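Local coordinates for serine protease inhibitor (Thermoanaerobacter tengcongensis, PDB 2PEF), which belongs to the serpin family and probably inhibits serine proteases, captured here in the latent state, at residues Asp182-Val187 and Val194-Ser199; Thr45-Asp50 and Ile65-Leu70. All coordinates share one frame; numbering follows the deposited sequence.

Contact 1 (Asp182-Val187 and Val194-Ser199)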
loop_
_atom_site.group_PDB
_atom_site.type_symbol
_atom_site.label_atom_id
_atom_site.label_comp_id
_atom_site.label_asym_id
_atom_site.label_seq_id
_atom_site.Cartn_x
_atom_site.Cartn_y
_atom_site.Cartn_z
ATOM N N ASP A 182 -13.818 -4.925 26.255
ATOM C CA ASP A 182 -13.210 -3.956 27.152
ATOM C C ASP A 182 -13.960 -2.629 27.089
ATOM O O ASP A 182 -14.517 -2.273 26.049
ATOM C CB ASP A 182 -11.731 -3.776 26.805
ATOM C CG ASP A 182 -10.897 -5.018 27.111
ATOM O OD1 ASP A 182 -11.454 -6.015 27.617
ATOM O OD2 ASP A 182 -9.676 -4.997 26.844
ATOM N N ILE A 183 -13.986 -1.915 28.211
ATOM C CA ILE A 183 -14.771 -0.690 28.330
ATOM C C ILE A 183 -13.915 0.545 28.051
ATOM O O ILE A 183 -12.872 0.752 28.679
ATOM C CB ILE A 183 -15.457 -0.567 29.720
ATOM C CG1 ILE A 183 -16.181 -1.872 30.087
ATOM C CG2 ILE A 183 -16.424 0.619 29.735
ATOM C CD1 ILE A 183 -16.529 -2.004 31.569
ATOM N N PHE A 184 -14.373 1.353 27.099
ATOM C CA PHE A 184 -13.705 2.593 26.718
ATOM C C PHE A 184 -14.699 3.743 26.713
ATOM O O PHE A 184 -15.890 3.541 26.468
ATOM C CB PHE A 184 -13.104 2.461 25.319
ATOM C CG PHE A 184 -11.812 1.697 25.272
ATOM C CD1 PHE A 184 -11.809 0.309 25.236
ATOM C CD2 PHE A 184 -10.594 2.370 25.241
ATOM C CE1 PHE A 184 -10.614 -0.400 25.186
ATOM C CE2 PHE A 184 -9.394 1.670 25.186
ATOM C CZ PHE A 184 -9.404 0.282 25.160
ATOM N N THR A 185 -14.206 4.947 26.988
ATOM C CA THR A 185 -15.001 6.157 26.825
ATOM C C THR A 185 -14.645 6.808 25.490
ATOM O O THR A 185 -13.464 6.986 25.171
ATOM C CB THR A 185 -14.765 7.155 27.970
ATOM N N ASP A 186 -15.666 7.145 24.706
ATOM C CA ASP A 186 -15.442 7.746 23.393
ATOM C C ASP A 186 -15.240 9.259 23.489
ATOM O O ASP A 186 -15.328 9.832 24.577
ATOM C CB ASP A 186 -16.557 7.369 22.400
ATOM C CG ASP A 186 -17.919 7.929 22.779
ATOM O OD1 ASP A 186 -18.001 9.055 23.308
ATOM O OD2 ASP A 186 -18.924 7.236 22.520
ATOM N N VAL A 187 -14.971 9.895 22.349
ATOM C CA VAL A 187 -14.672 11.333 22.291
ATOM C C VAL A 187 -15.851 12.202 22.768
ATOM O O VAL A 187 -15.665 13.354 23.181
ATOM C CB VAL A 187 -14.169 11.754 20.871
ATOM C CG1 VAL A 187 -15.278 11.635 19.823
ATOM C CG2 VAL A 187 -13.573 13.159 20.884
ATOM N N VAL A 194 -15.193 -2.451 23.208
ATOM C CA VAL A 194 -14.287 -2.848 22.136
ATOM C C VAL A 194 -13.705 -4.218 22.472
ATOM O O VAL A 194 -13.262 -4.452 23.598
ATOM C CB VAL A 194 -13.135 -1.829 21.946
ATOM C CG1 VAL A 194 -12.185 -2.292 20.848
ATOM C CG2 VAL A 194 -13.680 -0.437 21.629
ATOM N N GLU A 195 -13.700 -5.116 21.493
ATOM C CA GLU A 195 -13.168 -6.450 21.704
ATOM C C GLU A 195 -11.661 -6.482 21.485
ATOM O O GLU A 195 -11.158 -6.010 20.462
ATOM C CB GLU A 195 -13.879 -7.467 20.811
ATOM C CG GLU A 195 -15.245 -7.888 21.341
ATOM C CD GLU A 195 -15.844 -9.062 20.583
ATOM O OE1 GLU A 195 -16.004 -8.964 19.347
ATOM O OE2 GLU A 195 -16.166 -10.085 21.228
ATOM N N PHE A 196 -10.956 -7.024 22.474
ATOM C CA PHE A 196 -9.516 -7.203 22.412
ATOM C C PHE A 196 -9.185 -8.687 22.392
ATOM O O PHE A 196 -9.873 -9.498 23.009
ATOM C CB PHE A 196 -8.835 -6.508 23.589
ATOM C CG PHE A 196 -8.550 -5.054 23.348
ATOM C CD1 PHE A 196 -9.576 -4.114 23.378
ATOM C CD2 PHE A 196 -7.255 -4.627 23.091
ATOM C CE1 PHE A 196 -9.311 -2.761 23.155
ATOM C CE2 PHE A 196 -6.976 -3.269 22.867
ATOM C CZ PHE A 196 -8.008 -2.339 22.902
ATOM N N MET A 197 -8.137 -9.035 21.661
ATOM C CA MET A 197 -7.841 -10.431 21.379
ATOM C C MET A 197 -6.487 -10.825 21.965
ATOM O O MET A 197 -5.453 -10.251 21.607
ATOM C CB MET A 197 -7.885 -10.687 19.869
ATOM C CG MET A 197 -9.136 -10.149 19.163
ATOM S SD MET A 197 -9.253 -10.601 17.419
ATOM C CE MET A 197 -7.883 -9.692 16.706
ATOM N N ASN A 198 -6.517 -11.801 22.870
ATOM C CA ASN A 198 -5.337 -12.266 23.597
ATOM C C ASN A 198 -4.695 -13.465 22.927
ATOM O O ASN A 198 -5.387 -14.407 22.527
ATOM C CB ASN A 198 -5.715 -12.679 25.021
ATOM C CG ASN A 198 -6.125 -11.511 25.893
ATOM O OD1 ASN A 198 -5.802 -10.357 25.616
ATOM N ND2 ASN A 198 -6.833 -11.816 26.977
ATOM N N SER A 199 -3.369 -13.433 22.832
ATOM C CA SER A 199 -2.607 -14.554 22.297
ATOM C C SER A 199 -1.237 -14.673 22.947
ATOM O O SER A 199 -0.762 -13.750 23.619
ATOM C CB SER A 199 -2.437 -14.406 20.784
ATOM O OG SER A 199 -1.714 -13.227 20.481
#
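Asp182 N donates to Val194 O at 2.8 Å, and Val194 N returns a bond to Asp182 O at 2.9 Å. Together they make Asp182 and Val194 an antiparallel hydrogen-bonded pair of a beta hairpin, with both side chains on one face of the sheet. On that face Phe184 and Phe196 meet rim to rim, CE1 of Phe184 lying 3.4 Å from CE1 of Phe196; the ring planes are nearly parallel (11°) but lie at different heights, with centroids 5.6 Å apart and neither ring over the other. Phe184 CD1 also touches CG2 of Val194 at 4.1 Å. With CG beside the backbone N (chi1 -68°), Asp182 brings its carboxylate to the Phe196 ring, OD2 standing 3.6 Å from Phe196 CD1 and the carboxylate and ring planes only 14° apart, while OD1 bonds to ND1 of His180. Were Phe196 an alanine, the Phe184 rim would probably lose its aromatic neighbour and a gap would open beside the Asp182 carboxylate. Strand 191-201 continues the sheet into strand 255-273, where Phe196 touches Ser262 and Pro264; on the other strand of the hairpin, 179-185, Phe184 packs against Val345 and Leu347 of strand 345-357.

Contact 2 (Thr45-Asp50 and Ile65-Leu70)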
loop_
_atom_site.group_PDB
_atom_site.type_symbol
_atom_site.label_atom_id
_atom_site.label_comp_id
_atom_site.label_asym_id
_atom_site.label_seq_id
_atom_site.Cartn_x
_atom_site.Cartn_y
_atom_site.Cartn_z
ATOM N N THR A 45 3.598 3.538 -14.625
ATOM C CA THR A 45 3.577 4.904 -15.124
ATOM C C THR A 45 4.957 5.338 -15.624
ATOM O O THR A 45 5.063 6.010 -16.647
ATOM C CB THR A 45 3.065 5.890 -14.043
ATOM O OG1 THR A 45 1.806 5.434 -13.531
ATOM C CG2 THR A 45 2.886 7.291 -14.612
ATOM N N ALA A 46 6.006 4.927 -14.909
ATOM C CA ALA A 46 7.380 5.308 -15.240
ATOM C C ALA A 46 7.839 4.783 -16.601
ATOM O O ALA A 46 8.719 5.375 -17.234
ATOM C CB ALA A 46 8.342 4.861 -14.139
ATOM N N ASN A 47 7.236 3.682 -17.047
ATOM C CA ASN A 47 7.552 3.094 -18.351
ATOM C C ASN A 47 7.060 3.924 -19.529
ATOM O O ASN A 47 7.391 3.633 -20.682
ATOM C CB ASN A 47 7.016 1.665 -18.436
ATOM C CG ASN A 47 7.963 0.662 -17.816
ATOM O OD1 ASN A 47 8.951 0.265 -18.436
ATOM N ND2 ASN A 47 7.678 0.258 -16.586
ATOM N N GLY A 48 6.271 4.951 -19.232
ATOM C CA GLY A 48 5.821 5.898 -20.246
ATOM C C GLY A 48 6.619 7.185 -20.217
ATOM O O GLY A 48 6.444 8.045 -21.078
ATOM N N ALA A 49 7.496 7.318 -19.227
ATOM C CA ALA A 49 8.279 8.539 -19.045
ATOM C C ALA A 49 9.609 8.495 -19.793
ATOM O O ALA A 49 10.133 7.419 -20.090
ATOM C CB ALA A 49 8.503 8.805 -17.565
ATOM N N ASP A 50 10.140 9.677 -20.102
ATOM C CA ASP A 50 11.439 9.814 -20.748
ATOM C C ASP A 50 12.221 10.926 -20.057
ATOM O O ASP A 50 11.665 11.669 -19.240
ATOM C CB ASP A 50 11.268 10.134 -22.240
ATOM C CG ASP A 50 12.458 9.684 -23.086
ATOM O OD1 ASP A 50 13.488 9.251 -22.521
ATOM O OD2 ASP A 50 12.358 9.762 -24.331
ATOM N N ILE A 65 18.339 1.948 -9.104
ATOM C CA ILE A 65 17.759 0.916 -9.963
ATOM C C ILE A 65 17.044 1.553 -11.155
ATOM O O ILE A 65 16.200 2.437 -10.986
ATOM C CB ILE A 65 16.788 -0.016 -9.181
ATOM C CG1 ILE A 65 17.499 -0.643 -7.975
ATOM C CG2 ILE A 65 16.221 -1.105 -10.098
ATOM C CD1 ILE A 65 16.584 -1.366 -7.014
ATOM N N SER A 66 17.395 1.100 -12.357
ATOM C CA SER A 66 16.766 1.573 -13.591
ATOM C C SER A 66 15.368 0.973 -13.733
ATOM O O SER A 66 15.056 -0.035 -13.092
ATOM C CB SER A 66 17.613 1.178 -14.796
ATOM O OG SER A 66 17.494 -0.210 -15.065
ATOM N N ILE A 67 14.531 1.576 -14.576
ATOM C CA ILE A 67 13.159 1.081 -14.761
ATOM C C ILE A 67 13.129 -0.327 -15.368
ATOM O O ILE A 67 12.313 -1.161 -14.970
ATOM C CB ILE A 67 12.243 2.081 -15.547
ATOM C CG1 ILE A 67 10.768 1.654 -15.482
ATOM C CG2 ILE A 67 12.708 2.265 -16.993
ATOM C CD1 ILE A 67 10.205 1.493 -14.065
ATOM N N GLU A 68 14.036 -0.589 -16.311
ATOM C CA GLU A 68 14.170 -1.919 -16.902
ATOM C C GLU A 68 14.395 -2.984 -15.830
ATOM O O GLU A 68 13.747 -4.030 -15.844
ATOM C CB GLU A 68 15.311 -1.946 -17.921
ATOM N N ASP A 69 15.305 -2.703 -14.897
ATOM C CA ASP A 69 15.603 -3.623 -13.800
ATOM C C ASP A 69 14.463 -3.689 -12.785
ATOM O O ASP A 69 14.132 -4.770 -12.288
ATOM C CB ASP A 69 16.924 -3.250 -13.116
ATOM C CG ASP A 69 18.147 -3.752 -13.873
ATOM O OD1 ASP A 69 17.990 -4.539 -14.833
ATOM O OD2 ASP A 69 19.275 -3.365 -13.496
ATOM N N LEU A 70 13.857 -2.538 -12.490
ATOM C CA LEU A 70 12.711 -2.491 -11.587
ATOM C C LEU A 70 11.548 -3.324 -12.126
ATOM O O LEU A 70 10.864 -4.000 -11.353
ATOM C CB LEU A 70 12.267 -1.048 -11.306
ATOM C CG LEU A 70 11.251 -0.867 -10.167
ATOM C CD1 LEU A 70 11.861 -1.204 -8.809
ATOM C CD2 LEU A 70 10.689 0.544 -10.159
#
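Ile67 reaches from the first turn of helix 67-80 to Ala46 and Asn47, where helix 35-46 gives way to a turn, in the helical part of the serpin fold. Its CD1 methyl meets Ala46 CB at 3.8 Å, and its CG1 lies 3.6 Å from Asn47 ND2, a van der Waals contact in which CG1 is nearly equidistant from CG, OD1 and ND2 of Asn47. CG1 of Ile67 extends anti to the backbone N (chi1 -169°), which carries the longer branch toward these two residues. Asn47 has its polar partners elsewhere: ND2 donates to Ala43 O, one turn back, and OD1 accepts from Asn71 ND2, so both ends of the buried amide are held and its rotation is probably fixed. Helix 106-116 also touches Asn47, through Phe108 and Ile112 among others. Ala46 and Asn47 are the first two residues of a type I beta turn, closed by Ala49 N to Ala46 O at 3.0 Å. From helix 51-62, Leu54 packs on Ile67 and Met57 on Ala46, while Glu58 OE1 accepts from Ile67 N. Ser66 is the N-cap of helix 67-80, its OG receiving a weak bond from Asp69 N at 3.3 Å.

How the contacts relate
Contact 2 is buried among helices, whereas contact 1 is only partly buried, in a beta hairpin farther from the centre of the chain. They lie on opposite sides of that centre, their own centres about 46 Å apart and their nearest atoms about 33 Å apart, and share no helix or strand. The chain completes contact 2 before entering contact 1. Paired backbone bonds define contact 1 and set the register of adjoining strands, with aromatic side chains meeting on one face. In contact 2 the two segments meet through side chains alone, aliphatic groups against an alanine and an amide, and the polar bonds run within each segment or to residues outside the pair.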